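Local coordinates for protein endo-beta-mannanase (PDB 7BOB) that probably hydrolyses beta-1,4-mannosidic links from chain ends, releasing mannose units, as an exo-acting glycoside hydrolase of family 5, at residues T56-F60 with Y314-C318; S262-Y267 with L413-H418; V464-Q469 with V546-V551. One frame throughout, in Å; residues are numbered along the deposited sequence.

Interaction 1: T56-F60 with Y314-C318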
# COMPACT_ATOMS: atom_id res chain seq x y z
N THR A 56 -19.99 30.60 -25.41
CA THR A 56 -18.92 29.63 -25.63
C THR A 56 -19.47 28.21 -25.55
O THR A 56 -20.49 27.95 -24.91
CB THR A 56 -17.78 29.78 -24.62
OG1 THR A 56 -18.35 29.79 -23.30
CG2 THR A 56 -17.01 31.08 -24.81
N VAL A 57 -18.79 27.28 -26.22
CA VAL A 57 -19.14 25.88 -26.13
C VAL A 57 -17.84 25.10 -26.15
O VAL A 57 -17.01 25.30 -27.04
CB VAL A 57 -20.10 25.41 -27.25
CG1 VAL A 57 -19.53 25.68 -28.66
CG2 VAL A 57 -20.49 23.92 -27.05
N ARG A 58 -17.63 24.26 -25.12
CA ARG A 58 -16.49 23.37 -25.07
C ARG A 58 -16.88 22.02 -25.67
O ARG A 58 -17.91 21.44 -25.29
CB ARG A 58 -16.00 23.18 -23.64
CG ARG A 58 -14.81 22.23 -23.51
CD ARG A 58 -14.14 22.38 -22.17
NE ARG A 58 -12.98 21.52 -21.98
CZ ARG A 58 -12.88 20.57 -21.04
NH1 ARG A 58 -13.89 20.31 -20.21
NH2 ARG A 58 -11.76 19.87 -20.92
N PHE A 59 -16.08 21.53 -26.61
CA PHE A 59 -16.35 20.23 -27.18
C PHE A 59 -15.03 19.51 -27.43
O PHE A 59 -13.95 20.11 -27.36
CB PHE A 59 -17.21 20.35 -28.45
CG PHE A 59 -16.53 21.04 -29.60
CD1 PHE A 59 -16.91 22.33 -29.98
CD2 PHE A 59 -15.55 20.40 -30.35
CE1 PHE A 59 -16.31 22.96 -31.05
CE2 PHE A 59 -14.95 21.04 -31.44
CZ PHE A 59 -15.32 22.32 -31.77
N PHE A 60 -15.11 18.23 -27.73
CA PHE A 60 -13.96 17.35 -27.62
C PHE A 60 -13.65 16.68 -28.94
O PHE A 60 -14.50 16.01 -29.53
CB PHE A 60 -14.23 16.33 -26.51
CG PHE A 60 -14.73 16.98 -25.28
CD1 PHE A 60 -13.86 17.64 -24.43
CD2 PHE A 60 -16.09 17.03 -25.01
CE1 PHE A 60 -14.33 18.29 -23.28
CE2 PHE A 60 -16.57 17.68 -23.89
CZ PHE A 60 -15.68 18.31 -23.03
N TYR A 314 -17.25 30.36 -16.98
CA TYR A 314 -18.07 29.35 -16.31
C TYR A 314 -18.71 28.47 -17.37
O TYR A 314 -19.51 28.96 -18.17
CB TYR A 314 -19.15 29.99 -15.42
CG TYR A 314 -18.60 31.09 -14.55
CD1 TYR A 314 -18.23 30.86 -13.21
CD2 TYR A 314 -18.45 32.38 -15.06
CE1 TYR A 314 -17.71 31.88 -12.43
CE2 TYR A 314 -17.93 33.39 -14.30
CZ TYR A 314 -17.56 33.15 -12.99
OH TYR A 314 -17.06 34.20 -12.27
N LEU A 315 -18.37 27.18 -17.36
CA LEU A 315 -18.89 26.22 -18.31
C LEU A 315 -19.48 25.04 -17.56
O LEU A 315 -18.78 24.35 -16.81
CB LEU A 315 -17.80 25.74 -19.28
CG LEU A 315 -17.09 26.83 -20.08
CD1 LEU A 315 -16.02 26.21 -20.97
CD2 LEU A 315 -18.10 27.60 -20.91
N TRP A 316 -20.77 24.81 -17.75
CA TRP A 316 -21.48 23.76 -17.06
C TRP A 316 -21.18 22.38 -17.67
O TRP A 316 -20.91 22.26 -18.86
CB TRP A 316 -22.98 24.06 -17.12
CG TRP A 316 -23.86 22.94 -16.75
CD1 TRP A 316 -24.35 21.97 -17.58
CD2 TRP A 316 -24.40 22.67 -15.46
NE1 TRP A 316 -25.16 21.12 -16.88
CE2 TRP A 316 -25.20 21.53 -15.57
CE3 TRP A 316 -24.28 23.31 -14.22
CZ2 TRP A 316 -25.88 20.98 -14.48
CZ3 TRP A 316 -24.96 22.77 -13.14
CH2 TRP A 316 -25.76 21.62 -13.28
N TRP A 317 -21.22 21.35 -16.82
CA TRP A 317 -21.16 19.95 -17.27
C TRP A 317 -22.48 19.26 -16.94
O TRP A 317 -22.83 19.14 -15.76
CB TRP A 317 -20.01 19.16 -16.61
CG TRP A 317 -19.90 17.85 -17.33
CD1 TRP A 317 -20.75 16.78 -17.23
CD2 TRP A 317 -18.97 17.53 -18.38
NE1 TRP A 317 -20.38 15.80 -18.13
CE2 TRP A 317 -19.30 16.24 -18.85
CE3 TRP A 317 -17.88 18.20 -18.94
CZ2 TRP A 317 -18.59 15.61 -19.87
CZ3 TRP A 317 -17.17 17.57 -19.97
CH2 TRP A 317 -17.53 16.30 -20.42
N CYS A 318 -23.19 18.76 -17.94
CA CYS A 318 -22.94 19.01 -19.36
C CYS A 318 -24.30 19.47 -19.96
O CYS A 318 -25.31 19.57 -19.23
CB CYS A 318 -22.39 17.76 -20.05
SG CYS A 318 -23.58 16.39 -20.00
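Arg58 and Leu315 bring strands 56-60 and 314-316 closest together, their CA atoms 7.7 Å apart, and no hydrogen bond joins the two backbones because strand 20-23 runs between them. These are the second and eighth strands of the (beta/alpha)8 barrel of a family 5 glycoside hydrolase, on either side of the first, with Thr56, Arg58, Phe60 and Leu315 turned into the barrel. Leu315 meets the start of strand 56-60 with its two methyl branches. Its CG lies beside the backbone N (chi1 -57°), which spreads the branches over both partners: CD1 rests 4.0 Å from Arg58 CB, and CD2 makes a van der Waals contact of 3.3 Å with Thr56 OG1, a hydroxyl weakly hydrogen-bonded to Val20 O. Beyond the leucine the aromatic and charged side chains take over. The Arg58 chain runs out fully extended, with CG anti to the backbone N (chi1 179°), and its guanidinium is gripped by salt bridges to Asp152 and Glu281 and by hydrogen bonds to Asn23 and Asn155. Glu281 lies on the seventh strand, where this clan of hydrolases carries its nucleophile, which places Arg58 probably at the active site. Phe60 covers one face of the guanidinium edge-on, its CE1 standing 3.5 Å above the centre of that plane. The same ring meets Trp317 obliquely, neither stacked nor at right angles: the planes lie 41° apart, and Phe60 CZ reaches Trp317 CZ3 at 3.5 Å. It is the six-membered ring of the indole that points inward, with its edge toward Arg58 NH1. A cis peptide follows Trp317 and folds Cys318 back, placing Cys318 CB 3.3 Å above the indole plane, offset toward the rim.

Interaction 2: S262-Y267 with L413-H418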
# COMPACT_ATOMS: atom_id res chain seq x y z
N SER A 262 -17.77 25.15 -0.10
CA SER A 262 -16.53 25.91 -0.14
C SER A 262 -15.44 25.26 -1.01
O SER A 262 -14.39 25.87 -1.22
CB SER A 262 -16.00 26.10 1.28
OG SER A 262 -15.51 24.86 1.80
N LEU A 263 -15.65 24.04 -1.51
CA LEU A 263 -14.56 23.32 -2.17
C LEU A 263 -14.15 24.00 -3.48
O LEU A 263 -12.98 24.35 -3.68
CB LEU A 263 -14.99 21.88 -2.45
CG LEU A 263 -15.17 21.01 -1.21
CD1 LEU A 263 -15.98 19.77 -1.60
CD2 LEU A 263 -13.80 20.63 -0.66
N LEU A 264 -15.11 24.18 -4.39
CA LEU A 264 -14.76 24.75 -5.69
C LEU A 264 -14.17 26.16 -5.57
O LEU A 264 -13.09 26.40 -6.13
CB LEU A 264 -15.99 24.66 -6.60
CG LEU A 264 -15.85 24.83 -8.11
CD1 LEU A 264 -14.72 23.99 -8.63
CD2 LEU A 264 -17.17 24.45 -8.81
N PRO A 265 -14.75 27.09 -4.79
CA PRO A 265 -14.07 28.39 -4.62
C PRO A 265 -12.68 28.27 -4.04
O PRO A 265 -11.78 29.03 -4.42
CB PRO A 265 -15.00 29.16 -3.66
CG PRO A 265 -16.33 28.52 -3.84
CD PRO A 265 -16.05 27.06 -4.09
N PHE A 266 -12.47 27.32 -3.13
CA PHE A 266 -11.13 27.11 -2.59
C PHE A 266 -10.16 26.66 -3.68
O PHE A 266 -9.03 27.17 -3.77
CB PHE A 266 -11.17 26.09 -1.46
CG PHE A 266 -9.83 25.54 -1.11
CD1 PHE A 266 -8.98 26.24 -0.24
CD2 PHE A 266 -9.39 24.33 -1.65
CE1 PHE A 266 -7.72 25.73 0.08
CE2 PHE A 266 -8.13 23.81 -1.32
CZ PHE A 266 -7.30 24.51 -0.46
N TYR A 267 -10.57 25.69 -4.51
CA TYR A 267 -9.72 25.25 -5.62
C TYR A 267 -9.42 26.40 -6.58
O TYR A 267 -8.28 26.54 -7.05
CB TYR A 267 -10.38 24.11 -6.40
CG TYR A 267 -10.55 22.83 -5.61
CD1 TYR A 267 -9.52 22.34 -4.83
CD2 TYR A 267 -11.74 22.11 -5.66
CE1 TYR A 267 -9.68 21.18 -4.11
CE2 TYR A 267 -11.89 20.93 -4.96
CZ TYR A 267 -10.87 20.48 -4.19
OH TYR A 267 -11.04 19.33 -3.47
N LEU A 413 -5.73 22.50 4.24
CA LEU A 413 -6.11 23.80 3.72
C LEU A 413 -7.62 23.87 3.53
O LEU A 413 -8.24 24.89 3.85
CB LEU A 413 -5.36 24.05 2.41
CG LEU A 413 -3.86 24.33 2.50
CD1 LEU A 413 -3.26 24.48 1.11
CD2 LEU A 413 -3.58 25.56 3.32
N ILE A 414 -8.23 22.77 3.07
CA ILE A 414 -9.67 22.78 2.80
C ILE A 414 -10.44 23.06 4.08
O ILE A 414 -11.36 23.90 4.11
CB ILE A 414 -10.10 21.45 2.17
CG1 ILE A 414 -9.71 21.43 0.68
CG2 ILE A 414 -11.59 21.21 2.37
CD1 ILE A 414 -9.83 20.05 0.02
N LEU A 415 -10.06 22.39 5.17
CA LEU A 415 -10.79 22.49 6.43
C LEU A 415 -10.55 23.84 7.08
O LEU A 415 -11.49 24.47 7.58
CB LEU A 415 -10.37 21.37 7.38
CG LEU A 415 -11.12 21.41 8.70
CD1 LEU A 415 -12.58 21.02 8.50
CD2 LEU A 415 -10.46 20.52 9.72
N ALA A 416 -9.29 24.29 7.12
CA ALA A 416 -9.02 25.61 7.67
C ALA A 416 -9.78 26.67 6.89
O ALA A 416 -10.38 27.58 7.48
CB ALA A 416 -7.52 25.89 7.65
N HIS A 417 -9.79 26.56 5.55
CA HIS A 417 -10.50 27.51 4.70
C HIS A 417 -11.98 27.55 5.04
O HIS A 417 -12.57 28.63 5.16
CB HIS A 417 -10.30 27.14 3.23
CG HIS A 417 -11.06 28.00 2.28
ND1 HIS A 417 -12.24 27.59 1.68
CD2 HIS A 417 -10.81 29.24 1.79
CE1 HIS A 417 -12.67 28.54 0.87
NE2 HIS A 417 -11.83 29.55 0.93
N HIS A 418 -12.60 26.38 5.23
CA HIS A 418 -14.02 26.34 5.54
C HIS A 418 -14.30 26.87 6.95
O HIS A 418 -15.27 27.62 7.17
CB HIS A 418 -14.55 24.92 5.40
CG HIS A 418 -15.80 24.65 6.18
ND1 HIS A 418 -17.01 25.24 5.88
CD2 HIS A 418 -16.02 23.87 7.26
CE1 HIS A 418 -17.93 24.82 6.73
NE2 HIS A 418 -17.35 23.98 7.58
O HOH W 1 -12.85 24.75 2.13
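Phe266 drives its ring into a hollow formed by Leu413, Ile414 and His417, one ring face turned to Ile414 CA. Its CG stands anti to the backbone N (chi1 164°), which sends the ring across to the other helix. CZ presses on Leu413 CB at 3.5 Å and CE2 on Ile414 CG1 at 3.5 Å, while at the base of the side chain Phe266 CB sits 3.9 Å from the centroid of the His417 ring, a CH-pi contact over its face. The reciprocal bump is Ile414: its CG2 reaches Leu263 CD2 at 3.8 Å, and its CD1 lies 3.8 Å from Tyr267 OH, a hydroxyl hydrogen-bonded to His248. Helix 258-272 follows the sixth strand of the catalytic barrel and helix 406-422 belongs to the C-terminal alpha/beta domain, so this is a helix-helix seam between domains; the axes of segments 262-267 and 413-418 come within 10.2 Å and cross at 110°. With an alanine in place of Phe266, a gap would probably open against Leu413 CB and Ile414 CG1, and the two helices would lose the main wedge between them. A water bridges the helices beside the phenylalanine, giving hydrogen bonds to Ser262 OG (2.7 Å), itself hydrogen-bonded to Leu259 O, and to Ile414 O, and bonding also to His417 ND1 at the ring edge; His417 NE2 is hydrogen-bonded to Lys269 NZ.

Interaction 3: V464-Q469 with V546-V551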
# COMPACT_ATOMS: atom_id res chain seq x y z
N VAL A 464 7.20 38.86 9.69
CA VAL A 464 6.66 39.11 11.02
C VAL A 464 7.28 40.36 11.63
O VAL A 464 6.61 41.12 12.35
CB VAL A 464 6.85 37.88 11.94
CG1 VAL A 464 6.48 38.22 13.38
CG2 VAL A 464 6.05 36.66 11.45
N GLU A 465 8.56 40.59 11.35
CA GLU A 465 9.25 41.74 11.92
C GLU A 465 8.63 43.06 11.47
O GLU A 465 8.59 44.02 12.25
CB GLU A 465 10.73 41.71 11.54
CG GLU A 465 11.63 41.48 12.73
CD GLU A 465 13.09 41.60 12.37
OE1 GLU A 465 13.92 41.57 13.31
OE2 GLU A 465 13.40 41.73 11.15
N GLN A 466 8.15 43.13 10.23
CA GLN A 466 7.47 44.32 9.73
C GLN A 466 6.00 44.37 10.11
O GLN A 466 5.29 45.25 9.62
CB GLN A 466 7.59 44.43 8.20
CG GLN A 466 8.94 44.08 7.62
CD GLN A 466 8.87 43.84 6.10
OE1 GLN A 466 7.98 44.36 5.42
NE2 GLN A 466 9.80 43.04 5.57
N GLY A 467 5.51 43.46 10.93
CA GLY A 467 4.17 43.59 11.48
C GLY A 467 3.22 42.45 11.18
O GLY A 467 2.06 42.50 11.63
N GLY A 468 3.64 41.43 10.45
CA GLY A 468 2.74 40.31 10.19
C GLY A 468 2.32 39.61 11.47
O GLY A 468 3.11 39.43 12.40
N GLN A 469 1.05 39.23 11.53
CA GLN A 469 0.52 38.34 12.56
C GLN A 469 0.50 36.91 12.02
O GLN A 469 -0.22 36.62 11.06
CB GLN A 469 -0.89 38.77 12.96
CG GLN A 469 -1.07 40.26 13.13
CD GLN A 469 -0.21 40.78 14.25
OE1 GLN A 469 -0.43 40.44 15.41
NE2 GLN A 469 0.79 41.59 13.91
N VAL A 546 7.84 39.79 17.76
CA VAL A 546 9.10 39.84 17.02
C VAL A 546 9.04 41.09 16.15
O VAL A 546 8.35 41.10 15.12
CB VAL A 546 9.34 38.58 16.16
CG1 VAL A 546 10.54 38.76 15.26
CG2 VAL A 546 9.54 37.34 17.05
N GLY A 547 9.78 42.12 16.54
CA GLY A 547 9.58 43.42 15.92
C GLY A 547 8.13 43.82 16.06
O GLY A 547 7.53 43.72 17.14
N ALA A 548 7.54 44.26 14.95
CA ALA A 548 6.18 44.79 14.98
C ALA A 548 5.10 43.72 14.97
O ALA A 548 3.95 44.02 15.27
CB ALA A 548 5.97 45.73 13.79
N GLY A 549 5.45 42.47 14.64
CA GLY A 549 4.48 41.40 14.51
C GLY A 549 4.45 40.47 15.71
O GLY A 549 5.10 40.70 16.74
N CYS A 550 3.69 39.38 15.55
CA CYS A 550 3.41 38.48 16.67
C CYS A 550 3.15 37.07 16.15
O CYS A 550 2.22 36.86 15.36
CB CYS A 550 2.21 38.99 17.46
SG CYS A 550 1.77 37.93 18.84
N VAL A 551 3.94 36.11 16.64
CA VAL A 551 3.84 34.70 16.29
C VAL A 551 3.05 33.99 17.37
O VAL A 551 3.47 33.97 18.53
CB VAL A 551 5.24 34.06 16.15
CG1 VAL A 551 5.13 32.56 15.77
CG2 VAL A 551 6.10 34.84 15.16
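A Schellman motif that ends helix 454-465 docks against the type II' turn of a beta hairpin, Val546 to Gly549, and Glu465 and Ala548 provide the first bond between them. Ala548 N donates to Glu465 O at 2.9 Å in a nearly straight line (167°), although the donor stands above the carbonyl plane. Gly467, at positive phi, is the C-prime residue of the helix and turns the chain into strand 469-473, which pairs in parallel with strand 549-554 of the mixed sheet in the C-terminal domain. Cys550 N to Gly468 O, 3.2 Å, is the bond made there across the two segments, slightly tilted from the carbonyl plane. Between the two bonds the backbones press together at Gly549, whose CA makes C-H...O contacts with Val464 O (3.0 Å) and Gly468 O; a CB at this position would run into both carbonyls, so the close approach depends on the glycine. Gly547 is similarly placed, since a side chain there would strike Glu465 O. Val464 packs under the turn with its CG1 branch, anti to the backbone N (chi1 171°), lying 3.8 Å from Val551 CG2 and near Val546 CB, while the exposed Glu465 touches Val546 CG1 with its CG. Gln469 bends at its second torsion (chi2 -63°), folding its amide back; NE2 bonds to Gly467 O at 2.8 Å, the acceptor nearly in the Gln469 amide plane but the donor above that of the carbonyl. The other amide atom, OE1, is hydrogen-bonded to Thr585 OG1 and lies 3.6 Å from Cys550 CB.

The three contacts run from the catalytic barrel to the far side of the C-terminal domain. Interaction 1 lies inside the barrel, where Arg58 reaches Glu281, probably in the active site; interaction 2 joins a helix on the outside of that barrel to the second domain, its centre 24 Å from that of interaction 1 and its nearest atoms about 8 Å away. Interaction 3 belongs wholly to the C-terminal domain, with its centre 27 Å from that of interaction 2 and 46 Å from that of interaction 1, on the opposite side of the chain's centre from the latter. In sequence the first two interleave, residues 262-267 falling between 56-60 and 314-318, whereas interaction 3 follows after both.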